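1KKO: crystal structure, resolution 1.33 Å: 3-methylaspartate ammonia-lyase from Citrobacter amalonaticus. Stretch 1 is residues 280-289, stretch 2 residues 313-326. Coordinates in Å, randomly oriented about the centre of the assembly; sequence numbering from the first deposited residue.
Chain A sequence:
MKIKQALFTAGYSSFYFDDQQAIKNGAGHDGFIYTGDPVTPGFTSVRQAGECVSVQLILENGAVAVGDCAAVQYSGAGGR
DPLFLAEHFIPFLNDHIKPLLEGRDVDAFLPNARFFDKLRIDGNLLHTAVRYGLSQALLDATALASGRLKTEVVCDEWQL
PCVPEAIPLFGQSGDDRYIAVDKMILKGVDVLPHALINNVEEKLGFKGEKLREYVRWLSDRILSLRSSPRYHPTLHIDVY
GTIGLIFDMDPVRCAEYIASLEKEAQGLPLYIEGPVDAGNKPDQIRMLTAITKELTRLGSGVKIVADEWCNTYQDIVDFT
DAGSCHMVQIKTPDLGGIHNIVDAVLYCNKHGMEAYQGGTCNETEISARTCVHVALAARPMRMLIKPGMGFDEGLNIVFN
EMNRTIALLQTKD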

# COMPACT_ATOMS: atom_id res chain seq x y z
N ASN A 280 -20.77 15.79 -20.83
CA ASN A 280 -21.93 15.84 -19.97
C ASN A 280 -22.58 14.47 -20.01
O ASN A 280 -22.35 13.70 -20.93
CB ASN A 280 -22.92 16.94 -20.38
CG ASN A 280 -23.48 16.72 -21.76
OD1 ASN A 280 -24.31 15.86 -21.97
ND2 ASN A 280 -23.02 17.52 -22.72
N LYS A 281 -23.40 14.20 -19.02
CA LYS A 281 -24.00 12.90 -18.87
C LYS A 281 -24.94 12.48 -20.01
O LYS A 281 -24.76 11.42 -20.59
CB LYS A 281 -24.67 12.85 -17.51
CG LYS A 281 -25.37 11.60 -17.21
CD LYS A 281 -26.09 11.77 -15.91
CE LYS A 281 -27.06 10.66 -15.70
NZ LYS A 281 -27.83 10.86 -14.45
N PRO A 282 -25.95 13.28 -20.37
CA PRO A 282 -26.84 12.84 -21.45
C PRO A 282 -26.12 12.56 -22.78
O PRO A 282 -26.41 11.55 -23.43
CB PRO A 282 -27.85 13.98 -21.59
CG PRO A 282 -27.77 14.73 -20.33
CD PRO A 282 -26.36 14.57 -19.81
N ASP A 283 -25.19 13.42 -23.17
CA ASP A 283 -24.46 13.20 -24.41
C ASP A 283 -23.51 12.00 -24.29
O ASP A 283 -23.27 11.31 -25.27
CB ASP A 283 -23.66 14.44 -24.82
CG ASP A 283 -24.54 15.59 -25.28
OD1 ASP A 283 -25.73 15.37 -25.60
OD2 ASP A 283 -24.10 16.75 -25.35
N GLN A 284 -22.96 11.77 -23.10
CA GLN A 284 -22.06 10.64 -22.89
C GLN A 284 -22.82 9.32 -23.07
O GLN A 284 -22.34 8.40 -23.74
CB GLN A 284 -21.41 10.73 -21.51
CG GLN A 284 -20.36 9.66 -21.25
CD GLN A 284 -19.13 9.80 -22.12
OE1 GLN A 284 -18.93 10.83 -22.77
NE2 GLN A 284 -18.28 8.78 -22.12
N ILE A 285 -24.01 9.25 -22.50
CA ILE A 285 -24.84 8.06 -22.62
C ILE A 285 -25.15 7.80 -24.10
O ILE A 285 -24.99 6.68 -24.61
CB ILE A 285 -26.13 8.21 -21.79
CG1 ILE A 285 -25.78 8.16 -20.30
CG2 ILE A 285 -27.14 7.12 -22.15
CD1 ILE A 285 -26.95 8.41 -19.40
N ARG A 286 -25.57 8.85 -24.81
CA ARG A 286 -25.89 8.70 -26.22
C ARG A 286 -24.68 8.26 -27.05
O ARG A 286 -24.78 7.39 -27.91
CB ARG A 286 -26.47 9.99 -26.78
CG ARG A 286 -27.95 10.11 -26.52
CD ARG A 286 -28.57 11.29 -27.21
NE ARG A 286 -28.15 12.53 -26.58
CZ ARG A 286 -28.77 13.12 -25.56
NH1 ARG A 286 -28.28 14.25 -25.07
NH2 ARG A 286 -29.86 12.58 -25.03
N MSE A 287 -23.53 8.83 -26.76
CA MSE A 287 -22.33 8.49 -27.49
C MSE A 287 -21.89 7.04 -27.28
O MSE A 287 -21.55 6.33 -28.22
CB MSE A 287 -21.22 9.41 -27.04
CG MSE A 287 -19.89 9.02 -27.55
SE MSE A 287 -19.66 9.41 -29.41
CE MSE A 287 -20.81 10.90 -29.63
N LEU A 288 -21.87 6.60 -26.03
CA LEU A 288 -21.48 5.23 -25.76
C LEU A 288 -22.47 4.26 -26.41
O LEU A 288 -22.06 3.23 -26.94
CB LEU A 288 -21.38 4.96 -24.27
CG LEU A 288 -20.31 5.73 -23.51
CD1 LEU A 288 -20.28 5.25 -22.07
CD2 LEU A 288 -18.95 5.56 -24.15
N THR A 289 -23.76 4.59 -26.35
CA THR A 289 -24.78 3.74 -26.95
C THR A 289 -24.50 3.54 -28.43
O THR A 289 -24.56 2.44 -28.95
CB THR A 289 -26.17 4.36 -26.75
OG1 THR A 289 -26.47 4.44 -25.35
CG2 THR A 289 -27.27 3.48 -27.35
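Stretch 2 (313-326) YQDIVDFTDAGSCH

Stretch 2 begins as a helix at Tyr313 that runs in roughly the same direction as helix 281-289: the N-to-C directions differ by 33° (signed crossing angle -33°), and the axes come no closer than 10.2 Å. That spacing leaves room for a full aromatic ring between the helices. The backbones draw together toward their C-terminal ends, from 8.1 Å between Lys281 CA and Asp315 CA to 3.9 Å between Thr289 CA and Ser324 CA, where stretch 2 has already left its helix.

At the wide end the gap is bridged by length and charge. Lys281 is t at all four chi angles, fully extended, so that its ammonium reaches two carboxylates one helical turn apart: NZ lies 2.8 Å from Asp315 OD1 and 2.7 Å from Asp318 OD2, both hydrogen-bonded salt bridges. Each aspartate is m, with chi2 near -18°. The Asp315 CA-to-CB bond points sideways, but the end of the side chain comes nearer; that of Asp318 points toward stretch 1. Asp318 OD1 also accepts from Gln314 NE2 at 2.9 Å, so the carboxylate is held from its own helix as well.

In the middle, Phe319 is the knob, seated among Lys281, Gln284, Ile285 and Leu288. Its CA-to-CB bond points sideways; chi1 of -83° and chi2 of 76° bring the ring into the hole. Ile285, m and then t, places CG1 over one face, 3.5 Å from the ring centroid and only 6° off the normal, a CH-pi contact. At the ring edge, Gln284 CG lies 3.9 Å from Phe319 CZ and Leu288 CD1 3.9 Å from Phe319 CE2. The other branch of Ile285 carries the packing onward: CG2 meets Ala322 CB at 3.4 Å, where a small methyl pointing toward stretch 1 suits the narrowing gap.

Gly323 then turns the chain in a Schellman motif. Its phi of 59° favours glycine by itself, and an ideal CB would have nothing of stretch 1 within 5.5 Å, so the backbone rather than the contact accounts for the preference. Ser324, in the p rotamer, turns OG back to Phe319 O at 2.8 Å, while its CB packs 3.3 Å from Thr289 OG1. Thr289, at m, likewise spends its hydroxyl on its own helix, donating from OG1 to Ile285 O at 2.8 Å. Both hydroxyls thus bond within their own stretches even where the backbones are close, and the cross-stretch hydrogen bonds belong to Lys281 alone.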

# COMPACT_ATOMS: atom_id res chain seq x y z
N TYR A 313 -25.15 6.61 -7.87
CA TYR A 313 -26.05 5.47 -8.03
C TYR A 313 -27.03 5.74 -9.19
O TYR A 313 -27.18 4.91 -10.08
CB TYR A 313 -26.84 5.19 -6.74
CG TYR A 313 -27.95 4.21 -7.00
CD1 TYR A 313 -27.70 2.86 -7.09
CD2 TYR A 313 -29.25 4.64 -7.24
CE1 TYR A 313 -28.70 1.96 -7.39
CE2 TYR A 313 -30.26 3.75 -7.53
CZ TYR A 313 -29.98 2.40 -7.60
OH TYR A 313 -30.97 1.47 -7.91
N GLN A 314 -27.68 6.90 -9.19
CA GLN A 314 -28.63 7.20 -10.25
C GLN A 314 -27.95 7.27 -11.62
O GLN A 314 -28.52 6.83 -12.63
CB GLN A 314 -29.42 8.47 -9.97
CG GLN A 314 -30.52 8.72 -11.01
CD GLN A 314 -31.61 7.65 -10.99
OE1 GLN A 314 -32.15 7.33 -9.93
NE2 GLN A 314 -31.93 7.11 -12.16
N ASP A 315 -26.74 7.82 -11.68
CA ASP A 315 -26.02 7.84 -12.94
C ASP A 315 -25.86 6.42 -13.47
O ASP A 315 -26.04 6.15 -14.65
CB ASP A 315 -24.62 8.43 -12.78
CG ASP A 315 -24.62 9.90 -12.45
OD1 ASP A 315 -25.64 10.60 -12.65
OD2 ASP A 315 -23.57 10.42 -12.00
N ILE A 316 -25.46 5.51 -12.59
CA ILE A 316 -25.23 4.13 -12.99
C ILE A 316 -26.52 3.50 -13.52
O ILE A 316 -26.52 2.81 -14.54
CB ILE A 316 -24.64 3.34 -11.81
CG1 ILE A 316 -23.21 3.85 -11.52
CG2 ILE A 316 -24.66 1.85 -12.10
CD1 ILE A 316 -22.75 3.64 -10.11
N VAL A 317 -27.62 3.75 -12.83
CA VAL A 317 -28.93 3.30 -13.29
C VAL A 317 -29.22 3.84 -14.69
O VAL A 317 -29.66 3.09 -15.57
CB VAL A 317 -30.02 3.74 -12.30
CG1 VAL A 317 -31.41 3.60 -12.88
CG2 VAL A 317 -29.89 2.95 -11.02
N ASP A 318 -28.93 5.12 -14.92
CA ASP A 318 -29.20 5.74 -16.21
C ASP A 318 -28.35 5.15 -17.34
O ASP A 318 -28.85 4.90 -18.45
CB ASP A 318 -28.99 7.25 -16.12
CG ASP A 318 -30.01 7.94 -15.23
OD1 ASP A 318 -31.09 7.38 -14.94
OD2 ASP A 318 -29.80 9.08 -14.77
N PHE A 319 -27.06 4.94 -17.09
CA PHE A 319 -26.21 4.32 -18.10
C PHE A 319 -26.66 2.89 -18.40
O PHE A 319 -26.60 2.44 -19.54
CB PHE A 319 -24.73 4.34 -17.68
CG PHE A 319 -24.01 5.63 -17.97
CD1 PHE A 319 -24.20 6.76 -17.19
CD2 PHE A 319 -23.11 5.70 -19.01
CE1 PHE A 319 -23.52 7.93 -17.46
CE2 PHE A 319 -22.43 6.87 -19.28
CZ PHE A 319 -22.63 7.97 -18.50
N THR A 320 -27.07 2.17 -17.36
CA THR A 320 -27.56 0.81 -17.49
C THR A 320 -28.87 0.74 -18.29
O THR A 320 -28.98 -0.03 -19.23
CB THR A 320 -27.76 0.22 -16.10
OG1 THR A 320 -26.48 0.13 -15.45
CG2 THR A 320 -28.30 -1.21 -16.17
N ASP A 321 -29.83 1.58 -17.92
CA ASP A 321 -31.14 1.54 -18.56
C ASP A 321 -31.05 1.85 -20.04
O ASP A 321 -31.88 1.40 -20.81
CB ASP A 321 -32.08 2.55 -17.92
CG ASP A 321 -32.52 2.16 -16.53
OD1 ASP A 321 -32.28 1.01 -16.11
OD2 ASP A 321 -33.15 2.97 -15.81
N ALA A 322 -30.08 2.66 -20.42
CA ALA A 322 -29.90 3.04 -21.81
C ALA A 322 -29.20 1.96 -22.65
O ALA A 322 -29.10 2.09 -23.86
CB ALA A 322 -29.09 4.32 -21.87
N GLY A 323 -28.70 0.90 -22.02
CA GLY A 323 -27.96 -0.12 -22.75
C GLY A 323 -26.76 0.50 -23.42
O GLY A 323 -26.38 0.15 -24.53
N SER A 324 -26.11 1.42 -22.71
CA SER A 324 -25.11 2.27 -23.33
C SER A 324 -23.74 1.64 -23.57
O SER A 324 -22.99 2.13 -24.41
CB SER A 324 -24.96 3.54 -22.50
OG SER A 324 -24.49 3.25 -21.20
N CYS A 325 -23.42 0.57 -22.85
CA CYS A 325 -22.09 -0.01 -22.90
C CYS A 325 -22.14 -1.36 -22.23
O CYS A 325 -23.18 -1.75 -21.71
CB CYS A 325 -21.10 0.91 -22.18
SG CYS A 325 -21.61 1.31 -20.51
N HIS A 326 -21.03 -2.07 -22.24
CA HIS A 326 -21.00 -3.42 -21.69
C HIS A 326 -20.73 -3.48 -20.21
O HIS A 326 -21.15 -4.42 -19.55
CB HIS A 326 -19.93 -4.23 -22.41
CG HIS A 326 -20.08 -4.19 -23.90
ND1 HIS A 326 -19.48 -3.22 -24.67
CD2 HIS A 326 -20.78 -4.98 -24.74
CE1 HIS A 326 -19.81 -3.42 -25.93
NE2 HIS A 326 -20.59 -4.48 -26.01